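Dye type peroxidase A (Streptomyces lividans 1326, PDB 6GZW) is a haem-containing dye-decolourising peroxidase that probably uses hydrogen peroxide to oxidise dyes and other organic substrates. Local coordinates at residues Arg331-Val334 / Pro335-Lys339. Residues are numbered along the deposited sequence; the frame is centred on the assembly and turned at random.
With HEM (protoporphyrin IX containing Fe), chain C.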
ATOM      1  N   ARG A 331      11.233  24.937 -18.068  1.00 17.54           N
ATOM      2  CA  ARG A 331      10.830  25.991 -17.127  1.00 18.91           C
ATOM      3  C   ARG A 331      10.248  25.437 -15.818  1.00 17.43           C
ATOM      4  O   ARG A 331       9.454  26.109 -15.153  1.00 16.32           O
ATOM      5  CB  ARG A 331       9.797  26.930 -17.779  1.00 22.09           C
ATOM      6  CG  ARG A 331      10.310  27.625 -19.038  1.00 26.43           C
ATOM      7  CD  ARG A 331       9.486  28.856 -19.433  1.00 30.03           C
ATOM      8  NE  ARG A 331       8.093  28.595 -19.804  0.50 29.28           N
ATOM      9  CZ  ARG A 331       7.662  28.072 -20.961  0.50 29.54           C
ATOM     10  NH1 ARG A 331       8.499  27.669 -21.920  0.50 28.35           N
ATOM     11  NH2 ARG A 331       6.350  27.925 -21.147  0.50 28.47           N
ATOM     12  N   GLY A 332      10.638  24.212 -15.455  1.00 15.35           N
ATOM     13  CA  GLY A 332      10.137  23.585 -14.225  1.00 14.07           C
ATOM     14  C   GLY A 332      11.197  22.669 -13.666  1.00 13.49           C
ATOM     15  O   GLY A 332      12.237  23.111 -13.194  1.00 13.60           O
ATOM     16  N   PHE A 333      10.943  21.364 -13.749  1.00 12.68           N
ATOM     17  CA  PHE A 333      11.848  20.351 -13.198  1.00 13.10           C
ATOM     18  C   PHE A 333      13.313  20.523 -13.565  1.00 13.43           C
ATOM     19  O   PHE A 333      14.178  20.463 -12.692  1.00 13.91           O
ATOM     20  CB  PHE A 333      11.389  18.943 -13.587  1.00 12.30           C
ATOM     21  CG  PHE A 333      12.307  17.854 -13.092  1.00 11.39           C
ATOM     22  CD1 PHE A 333      12.187  17.398 -11.788  1.00 12.16           C
ATOM     23  CD2 PHE A 333      13.311  17.329 -13.882  1.00 11.27           C
ATOM     24  CE1 PHE A 333      13.046  16.406 -11.312  1.00 11.28           C
ATOM     25  CE2 PHE A 333      14.192  16.369 -13.407  1.00 11.12           C
ATOM     26  CZ  PHE A 333      14.048  15.897 -12.115  1.00 11.18           C
ATOM     27  N   VAL A 334      13.595  20.767 -14.851  1.00 14.07           N
ATOM     28  CA  VAL A 334      14.967  20.670 -15.335  1.00 15.16           C
ATOM     29  C   VAL A 334      15.910  21.705 -14.675  1.00 14.62           C
ATOM     30  O   VAL A 334      16.897  21.316 -14.072  1.00 14.85           O
ATOM     31  CB  VAL A 334      15.039  20.672 -16.871  1.00 15.55           C
ATOM     32  CG1 VAL A 334      16.493  20.736 -17.351  1.00 16.05           C
ATOM     33  CG2 VAL A 334      14.373  19.409 -17.391  1.00 15.63           C
ATOM     34  N   PRO A 335      15.588  22.999 -14.780  1.00 15.52           N
ATOM     35  CA  PRO A 335      16.495  23.987 -14.141  1.00 15.72           C
ATOM     36  C   PRO A 335      16.579  23.891 -12.619  1.00 14.92           C
ATOM     37  O   PRO A 335      17.641  24.126 -12.052  1.00 16.32           O
ATOM     38  CB  PRO A 335      15.932  25.341 -14.596  1.00 15.55           C
ATOM     39  CG  PRO A 335      14.523  25.064 -15.004  1.00 15.90           C
ATOM     40  CD  PRO A 335      14.511  23.651 -15.535  1.00 15.81           C
ATOM     41  N   VAL A 336      15.499  23.485 -11.962  1.00 15.76           N
ATOM     42  CA  VAL A 336      15.511  23.338 -10.516  1.00 14.73           C
ATOM     43  C   VAL A 336      16.409  22.150 -10.173  1.00 13.76           C
ATOM     44  O   VAL A 336      17.285  22.269  -9.320  1.00 14.27           O
ATOM     45  CB  VAL A 336      14.095  23.197  -9.933  1.00 14.88           C
ATOM     46  CG1 VAL A 336      14.157  22.929  -8.440  1.00 14.30           C
ATOM     47  CG2 VAL A 336      13.267  24.451 -10.221  1.00 14.44           C
ATOM     48  N   GLN A 337      16.214  21.005 -10.823  1.00 13.18           N
ATOM     49  CA  GLN A 337      17.083  19.856 -10.556  1.00 13.99           C
ATOM     50  C   GLN A 337      18.557  20.116 -10.880  1.00 14.77           C
ATOM     51  O   GLN A 337      19.433  19.629 -10.154  1.00 15.80           O
ATOM     52  CB  GLN A 337      16.563  18.565 -11.240  1.00 13.89           C
ATOM     53  CG  GLN A 337      17.298  17.274 -10.878  1.00 13.83           C
ATOM     54  CD  GLN A 337      17.334  16.961  -9.377  1.00 14.08           C
ATOM     55  OE1 GLN A 337      16.491  17.433  -8.611  1.00 15.62           O
ATOM     56  NE2 GLN A 337      18.304  16.153  -8.959  1.00 16.17           N
ATOM     57  N   ARG A 338      18.841  20.910 -11.922  1.00 15.79           N
ATOM     58  CA  ARG A 338      20.248  21.282 -12.206  1.00 17.51           C
ATOM     59  C   ARG A 338      20.839  21.963 -10.988  1.00 17.31           C
ATOM     60  O   ARG A 338      21.978  21.691 -10.614  1.00 18.64           O
ATOM     61  CB  ARG A 338      20.344  22.213 -13.396  1.00 18.77           C
ATOM     62  CG  ARG A 338      20.215  21.538 -14.740  1.00 21.60           C
ATOM     63  CD  ARG A 338      20.604  22.536 -15.830  1.00 24.88           C
ATOM     64  NE  ARG A 338      20.480  21.995 -17.183  1.00 26.01           N
ATOM     65  CZ  ARG A 338      21.310  21.109 -17.725  1.00 28.38           C
ATOM     66  NH1 ARG A 338      22.331  20.598 -17.034  1.00 30.06           N
ATOM     67  NH2 ARG A 338      21.116  20.707 -18.981  1.00 30.31           N
ATOM     68  N   LYS A 339      20.048  22.847 -10.378  1.00 17.22           N
ATOM     69  CA  LYS A 339      20.460  23.538  -9.164  1.00 18.31           C
ATOM     70  C   LYS A 339      20.548  22.622  -7.961  1.00 17.91           C
ATOM     71  O   LYS A 339      21.461  22.761  -7.150  1.00 18.23           O
ATOM     72  CB  LYS A 339      19.477  24.627  -8.812  1.00 20.18           C
ATOM     73  CG  LYS A 339      19.889  25.429  -7.590  1.00 22.05           C
ATOM     74  CD  LYS A 339      19.226  26.779  -7.590  1.00 24.29           C
ATOM     75  CE  LYS A 339      19.850  27.686  -8.630  1.00 25.28           C
ATOM     76  NZ  LYS A 339      19.000  28.888  -8.757  1.00 26.73           N
TER
HETATM   77  CHA HEM C 501       9.447  22.092  -1.398  1.00 10.16           C
HETATM   78  CHB HEM C 501      10.882  17.812   0.353  1.00 10.00           C
HETATM   79  CHC HEM C 501      12.493  16.617  -4.071  1.00 10.15           C
HETATM   80  CHD HEM C 501      11.057  20.874  -5.794  1.00 10.57           C
HETATM   81  C1A HEM C 501       9.695  21.047  -0.545  1.00 10.27           C
HETATM   82  C2A HEM C 501       9.422  21.064   0.854  1.00 10.63           C
HETATM   83  C3A HEM C 501       9.832  19.862   1.332  1.00 10.79           C
HETATM   84  C4A HEM C 501      10.363  19.105   0.236  1.00 10.25           C
HETATM   85  CMA HEM C 501       9.739  19.349   2.749  1.00 11.03           C
HETATM   86  CAA HEM C 501       8.812  22.200   1.665  1.00 11.27           C
HETATM   87  CBA HEM C 501       7.297  22.217   1.802  1.00 11.81           C
HETATM   88  CGA HEM C 501       6.631  22.521   0.502  1.00 12.79           C
HETATM   89  O1A HEM C 501       6.480  23.698   0.078  1.00 12.80           O
HETATM   90  O2A HEM C 501       6.220  21.569  -0.221  1.00 12.77           O
HETATM   91  C1B HEM C 501      11.432  17.097  -0.726  1.00 10.07           C
HETATM   92  C2B HEM C 501      11.909  15.757  -0.640  1.00  9.79           C
HETATM   93  C3B HEM C 501      12.375  15.389  -1.862  1.00  9.85           C
HETATM   94  C4B HEM C 501      12.150  16.577  -2.741  1.00 10.15           C
HETATM   95  CMB HEM C 501      11.937  14.922   0.604  1.00  9.86           C
HETATM   96  CAB HEM C 501      12.891  14.085  -2.328  1.00  9.86           C
HETATM   97  CBB HEM C 501      12.575  12.922  -1.785  1.00  9.80           C
HETATM   98  C1C HEM C 501      12.295  17.679  -4.925  1.00 10.56           C
HETATM   99  C2C HEM C 501      12.661  17.692  -6.296  1.00 10.98           C
HETATM  100  C3C HEM C 501      12.263  18.924  -6.786  1.00 11.29           C
HETATM  101  C4C HEM C 501      11.623  19.630  -5.705  1.00 10.58           C
HETATM  102  CMC HEM C 501      13.370  16.623  -7.068  1.00 11.26           C
HETATM  103  CAC HEM C 501      12.446  19.517  -8.132  1.00 10.81           C
HETATM  104  CBC HEM C 501      13.370  19.194  -9.050  1.00 11.13           C
HETATM  105  C1D HEM C 501      10.446  21.491  -4.695  1.00 10.03           C
HETATM  106  C2D HEM C 501       9.791  22.801  -4.865  1.00 10.20           C
HETATM  107  C3D HEM C 501       9.341  23.153  -3.645  1.00 10.17           C
HETATM  108  C4D HEM C 501       9.734  22.032  -2.742  1.00 10.06           C
HETATM  109  CMD HEM C 501       9.619  23.586  -6.162  1.00  9.84           C
HETATM  110  CAD HEM C 501       8.598  24.436  -3.308  1.00 10.17           C
HETATM  111  CBD HEM C 501       9.550  25.611  -3.061  1.00 10.24           C
HETATM  112  CGD HEM C 501       8.778  26.867  -2.803  1.00 10.87           C
HETATM  113  O1D HEM C 501       8.522  27.231  -1.621  1.00 11.87           O
HETATM  114  O2D HEM C 501       8.372  27.535  -3.777  1.00 10.60           O
HETATM  115  NA  HEM C 501      10.362  19.883  -0.899  1.00 10.72           N
HETATM  116  NB  HEM C 501      11.622  17.539  -1.976  1.00 10.02           N
HETATM  117  NC  HEM C 501      11.732  18.859  -4.568  1.00 10.65           N
HETATM  118  ND  HEM C 501      10.475  21.107  -3.406  1.00 10.32           N
HETATM  119 FE   HEM C 501      11.054  19.399  -2.705  1.00 10.78          FE
HETATM  120  O   HOH W   1       9.322  18.566  -3.191  1.00 14.68           O
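F333 and Q337, one turn apart in the first turns of helix 333-343, lie side by side and point the same way. Q337 CB sits over one face of the phenyl ring in a CH-pi contact, 4.0 Å from the ring centroid and displaced toward the rim, while Q337 CG meets F333 CZ at 3.7 Å. CG of each residue is anti to its own backbone nitrogen (chi1 178° for F333, -172° for Q337), which sends the two side chains out in the same direction. The Q337 chain bends at chi2, and the ring and amide planes are only 11° apart.

Three side chains of this turn reach the haem. The vinyl carbon CBC of HEM lies 3.5 Å from F333 CD1 and approaches the ring obliquely; V336 CG1 packs against the same vinyl group, and Q337 OE1 stands 3.6 Å from the methyl carbon CMC of HEM. Without the ring, as with an alanine at F333, the haem vinyl would probably lose a packing partner and the Q337 methylenes the face they rest on.

Backbone hydrogen bonds close the turn: Q337 N donates to F333 O at 2.8 Å, nearly straight, and R338 N to V334 O at 2.9 Å, somewhat bent. G332 takes the N-cap position, and its carbonyl oxygen touches the proline ring at P335 CD (3.3 Å) as well as the methyl CG2 of V336. P335 lacks an amide hydrogen, which costs no helical bond in the first turn. R338 runs its CB and CG past V334 O.

The helix follows strand 316-326, whose Q326 side chain accepts a hydrogen bond from F333 N. F333 packs on F322 and C324 of that strand and on V222 and R224 of strand 219-228, so that its ring bridges these strands and the haem vinyl, while V334 and R338 face the loop at P110.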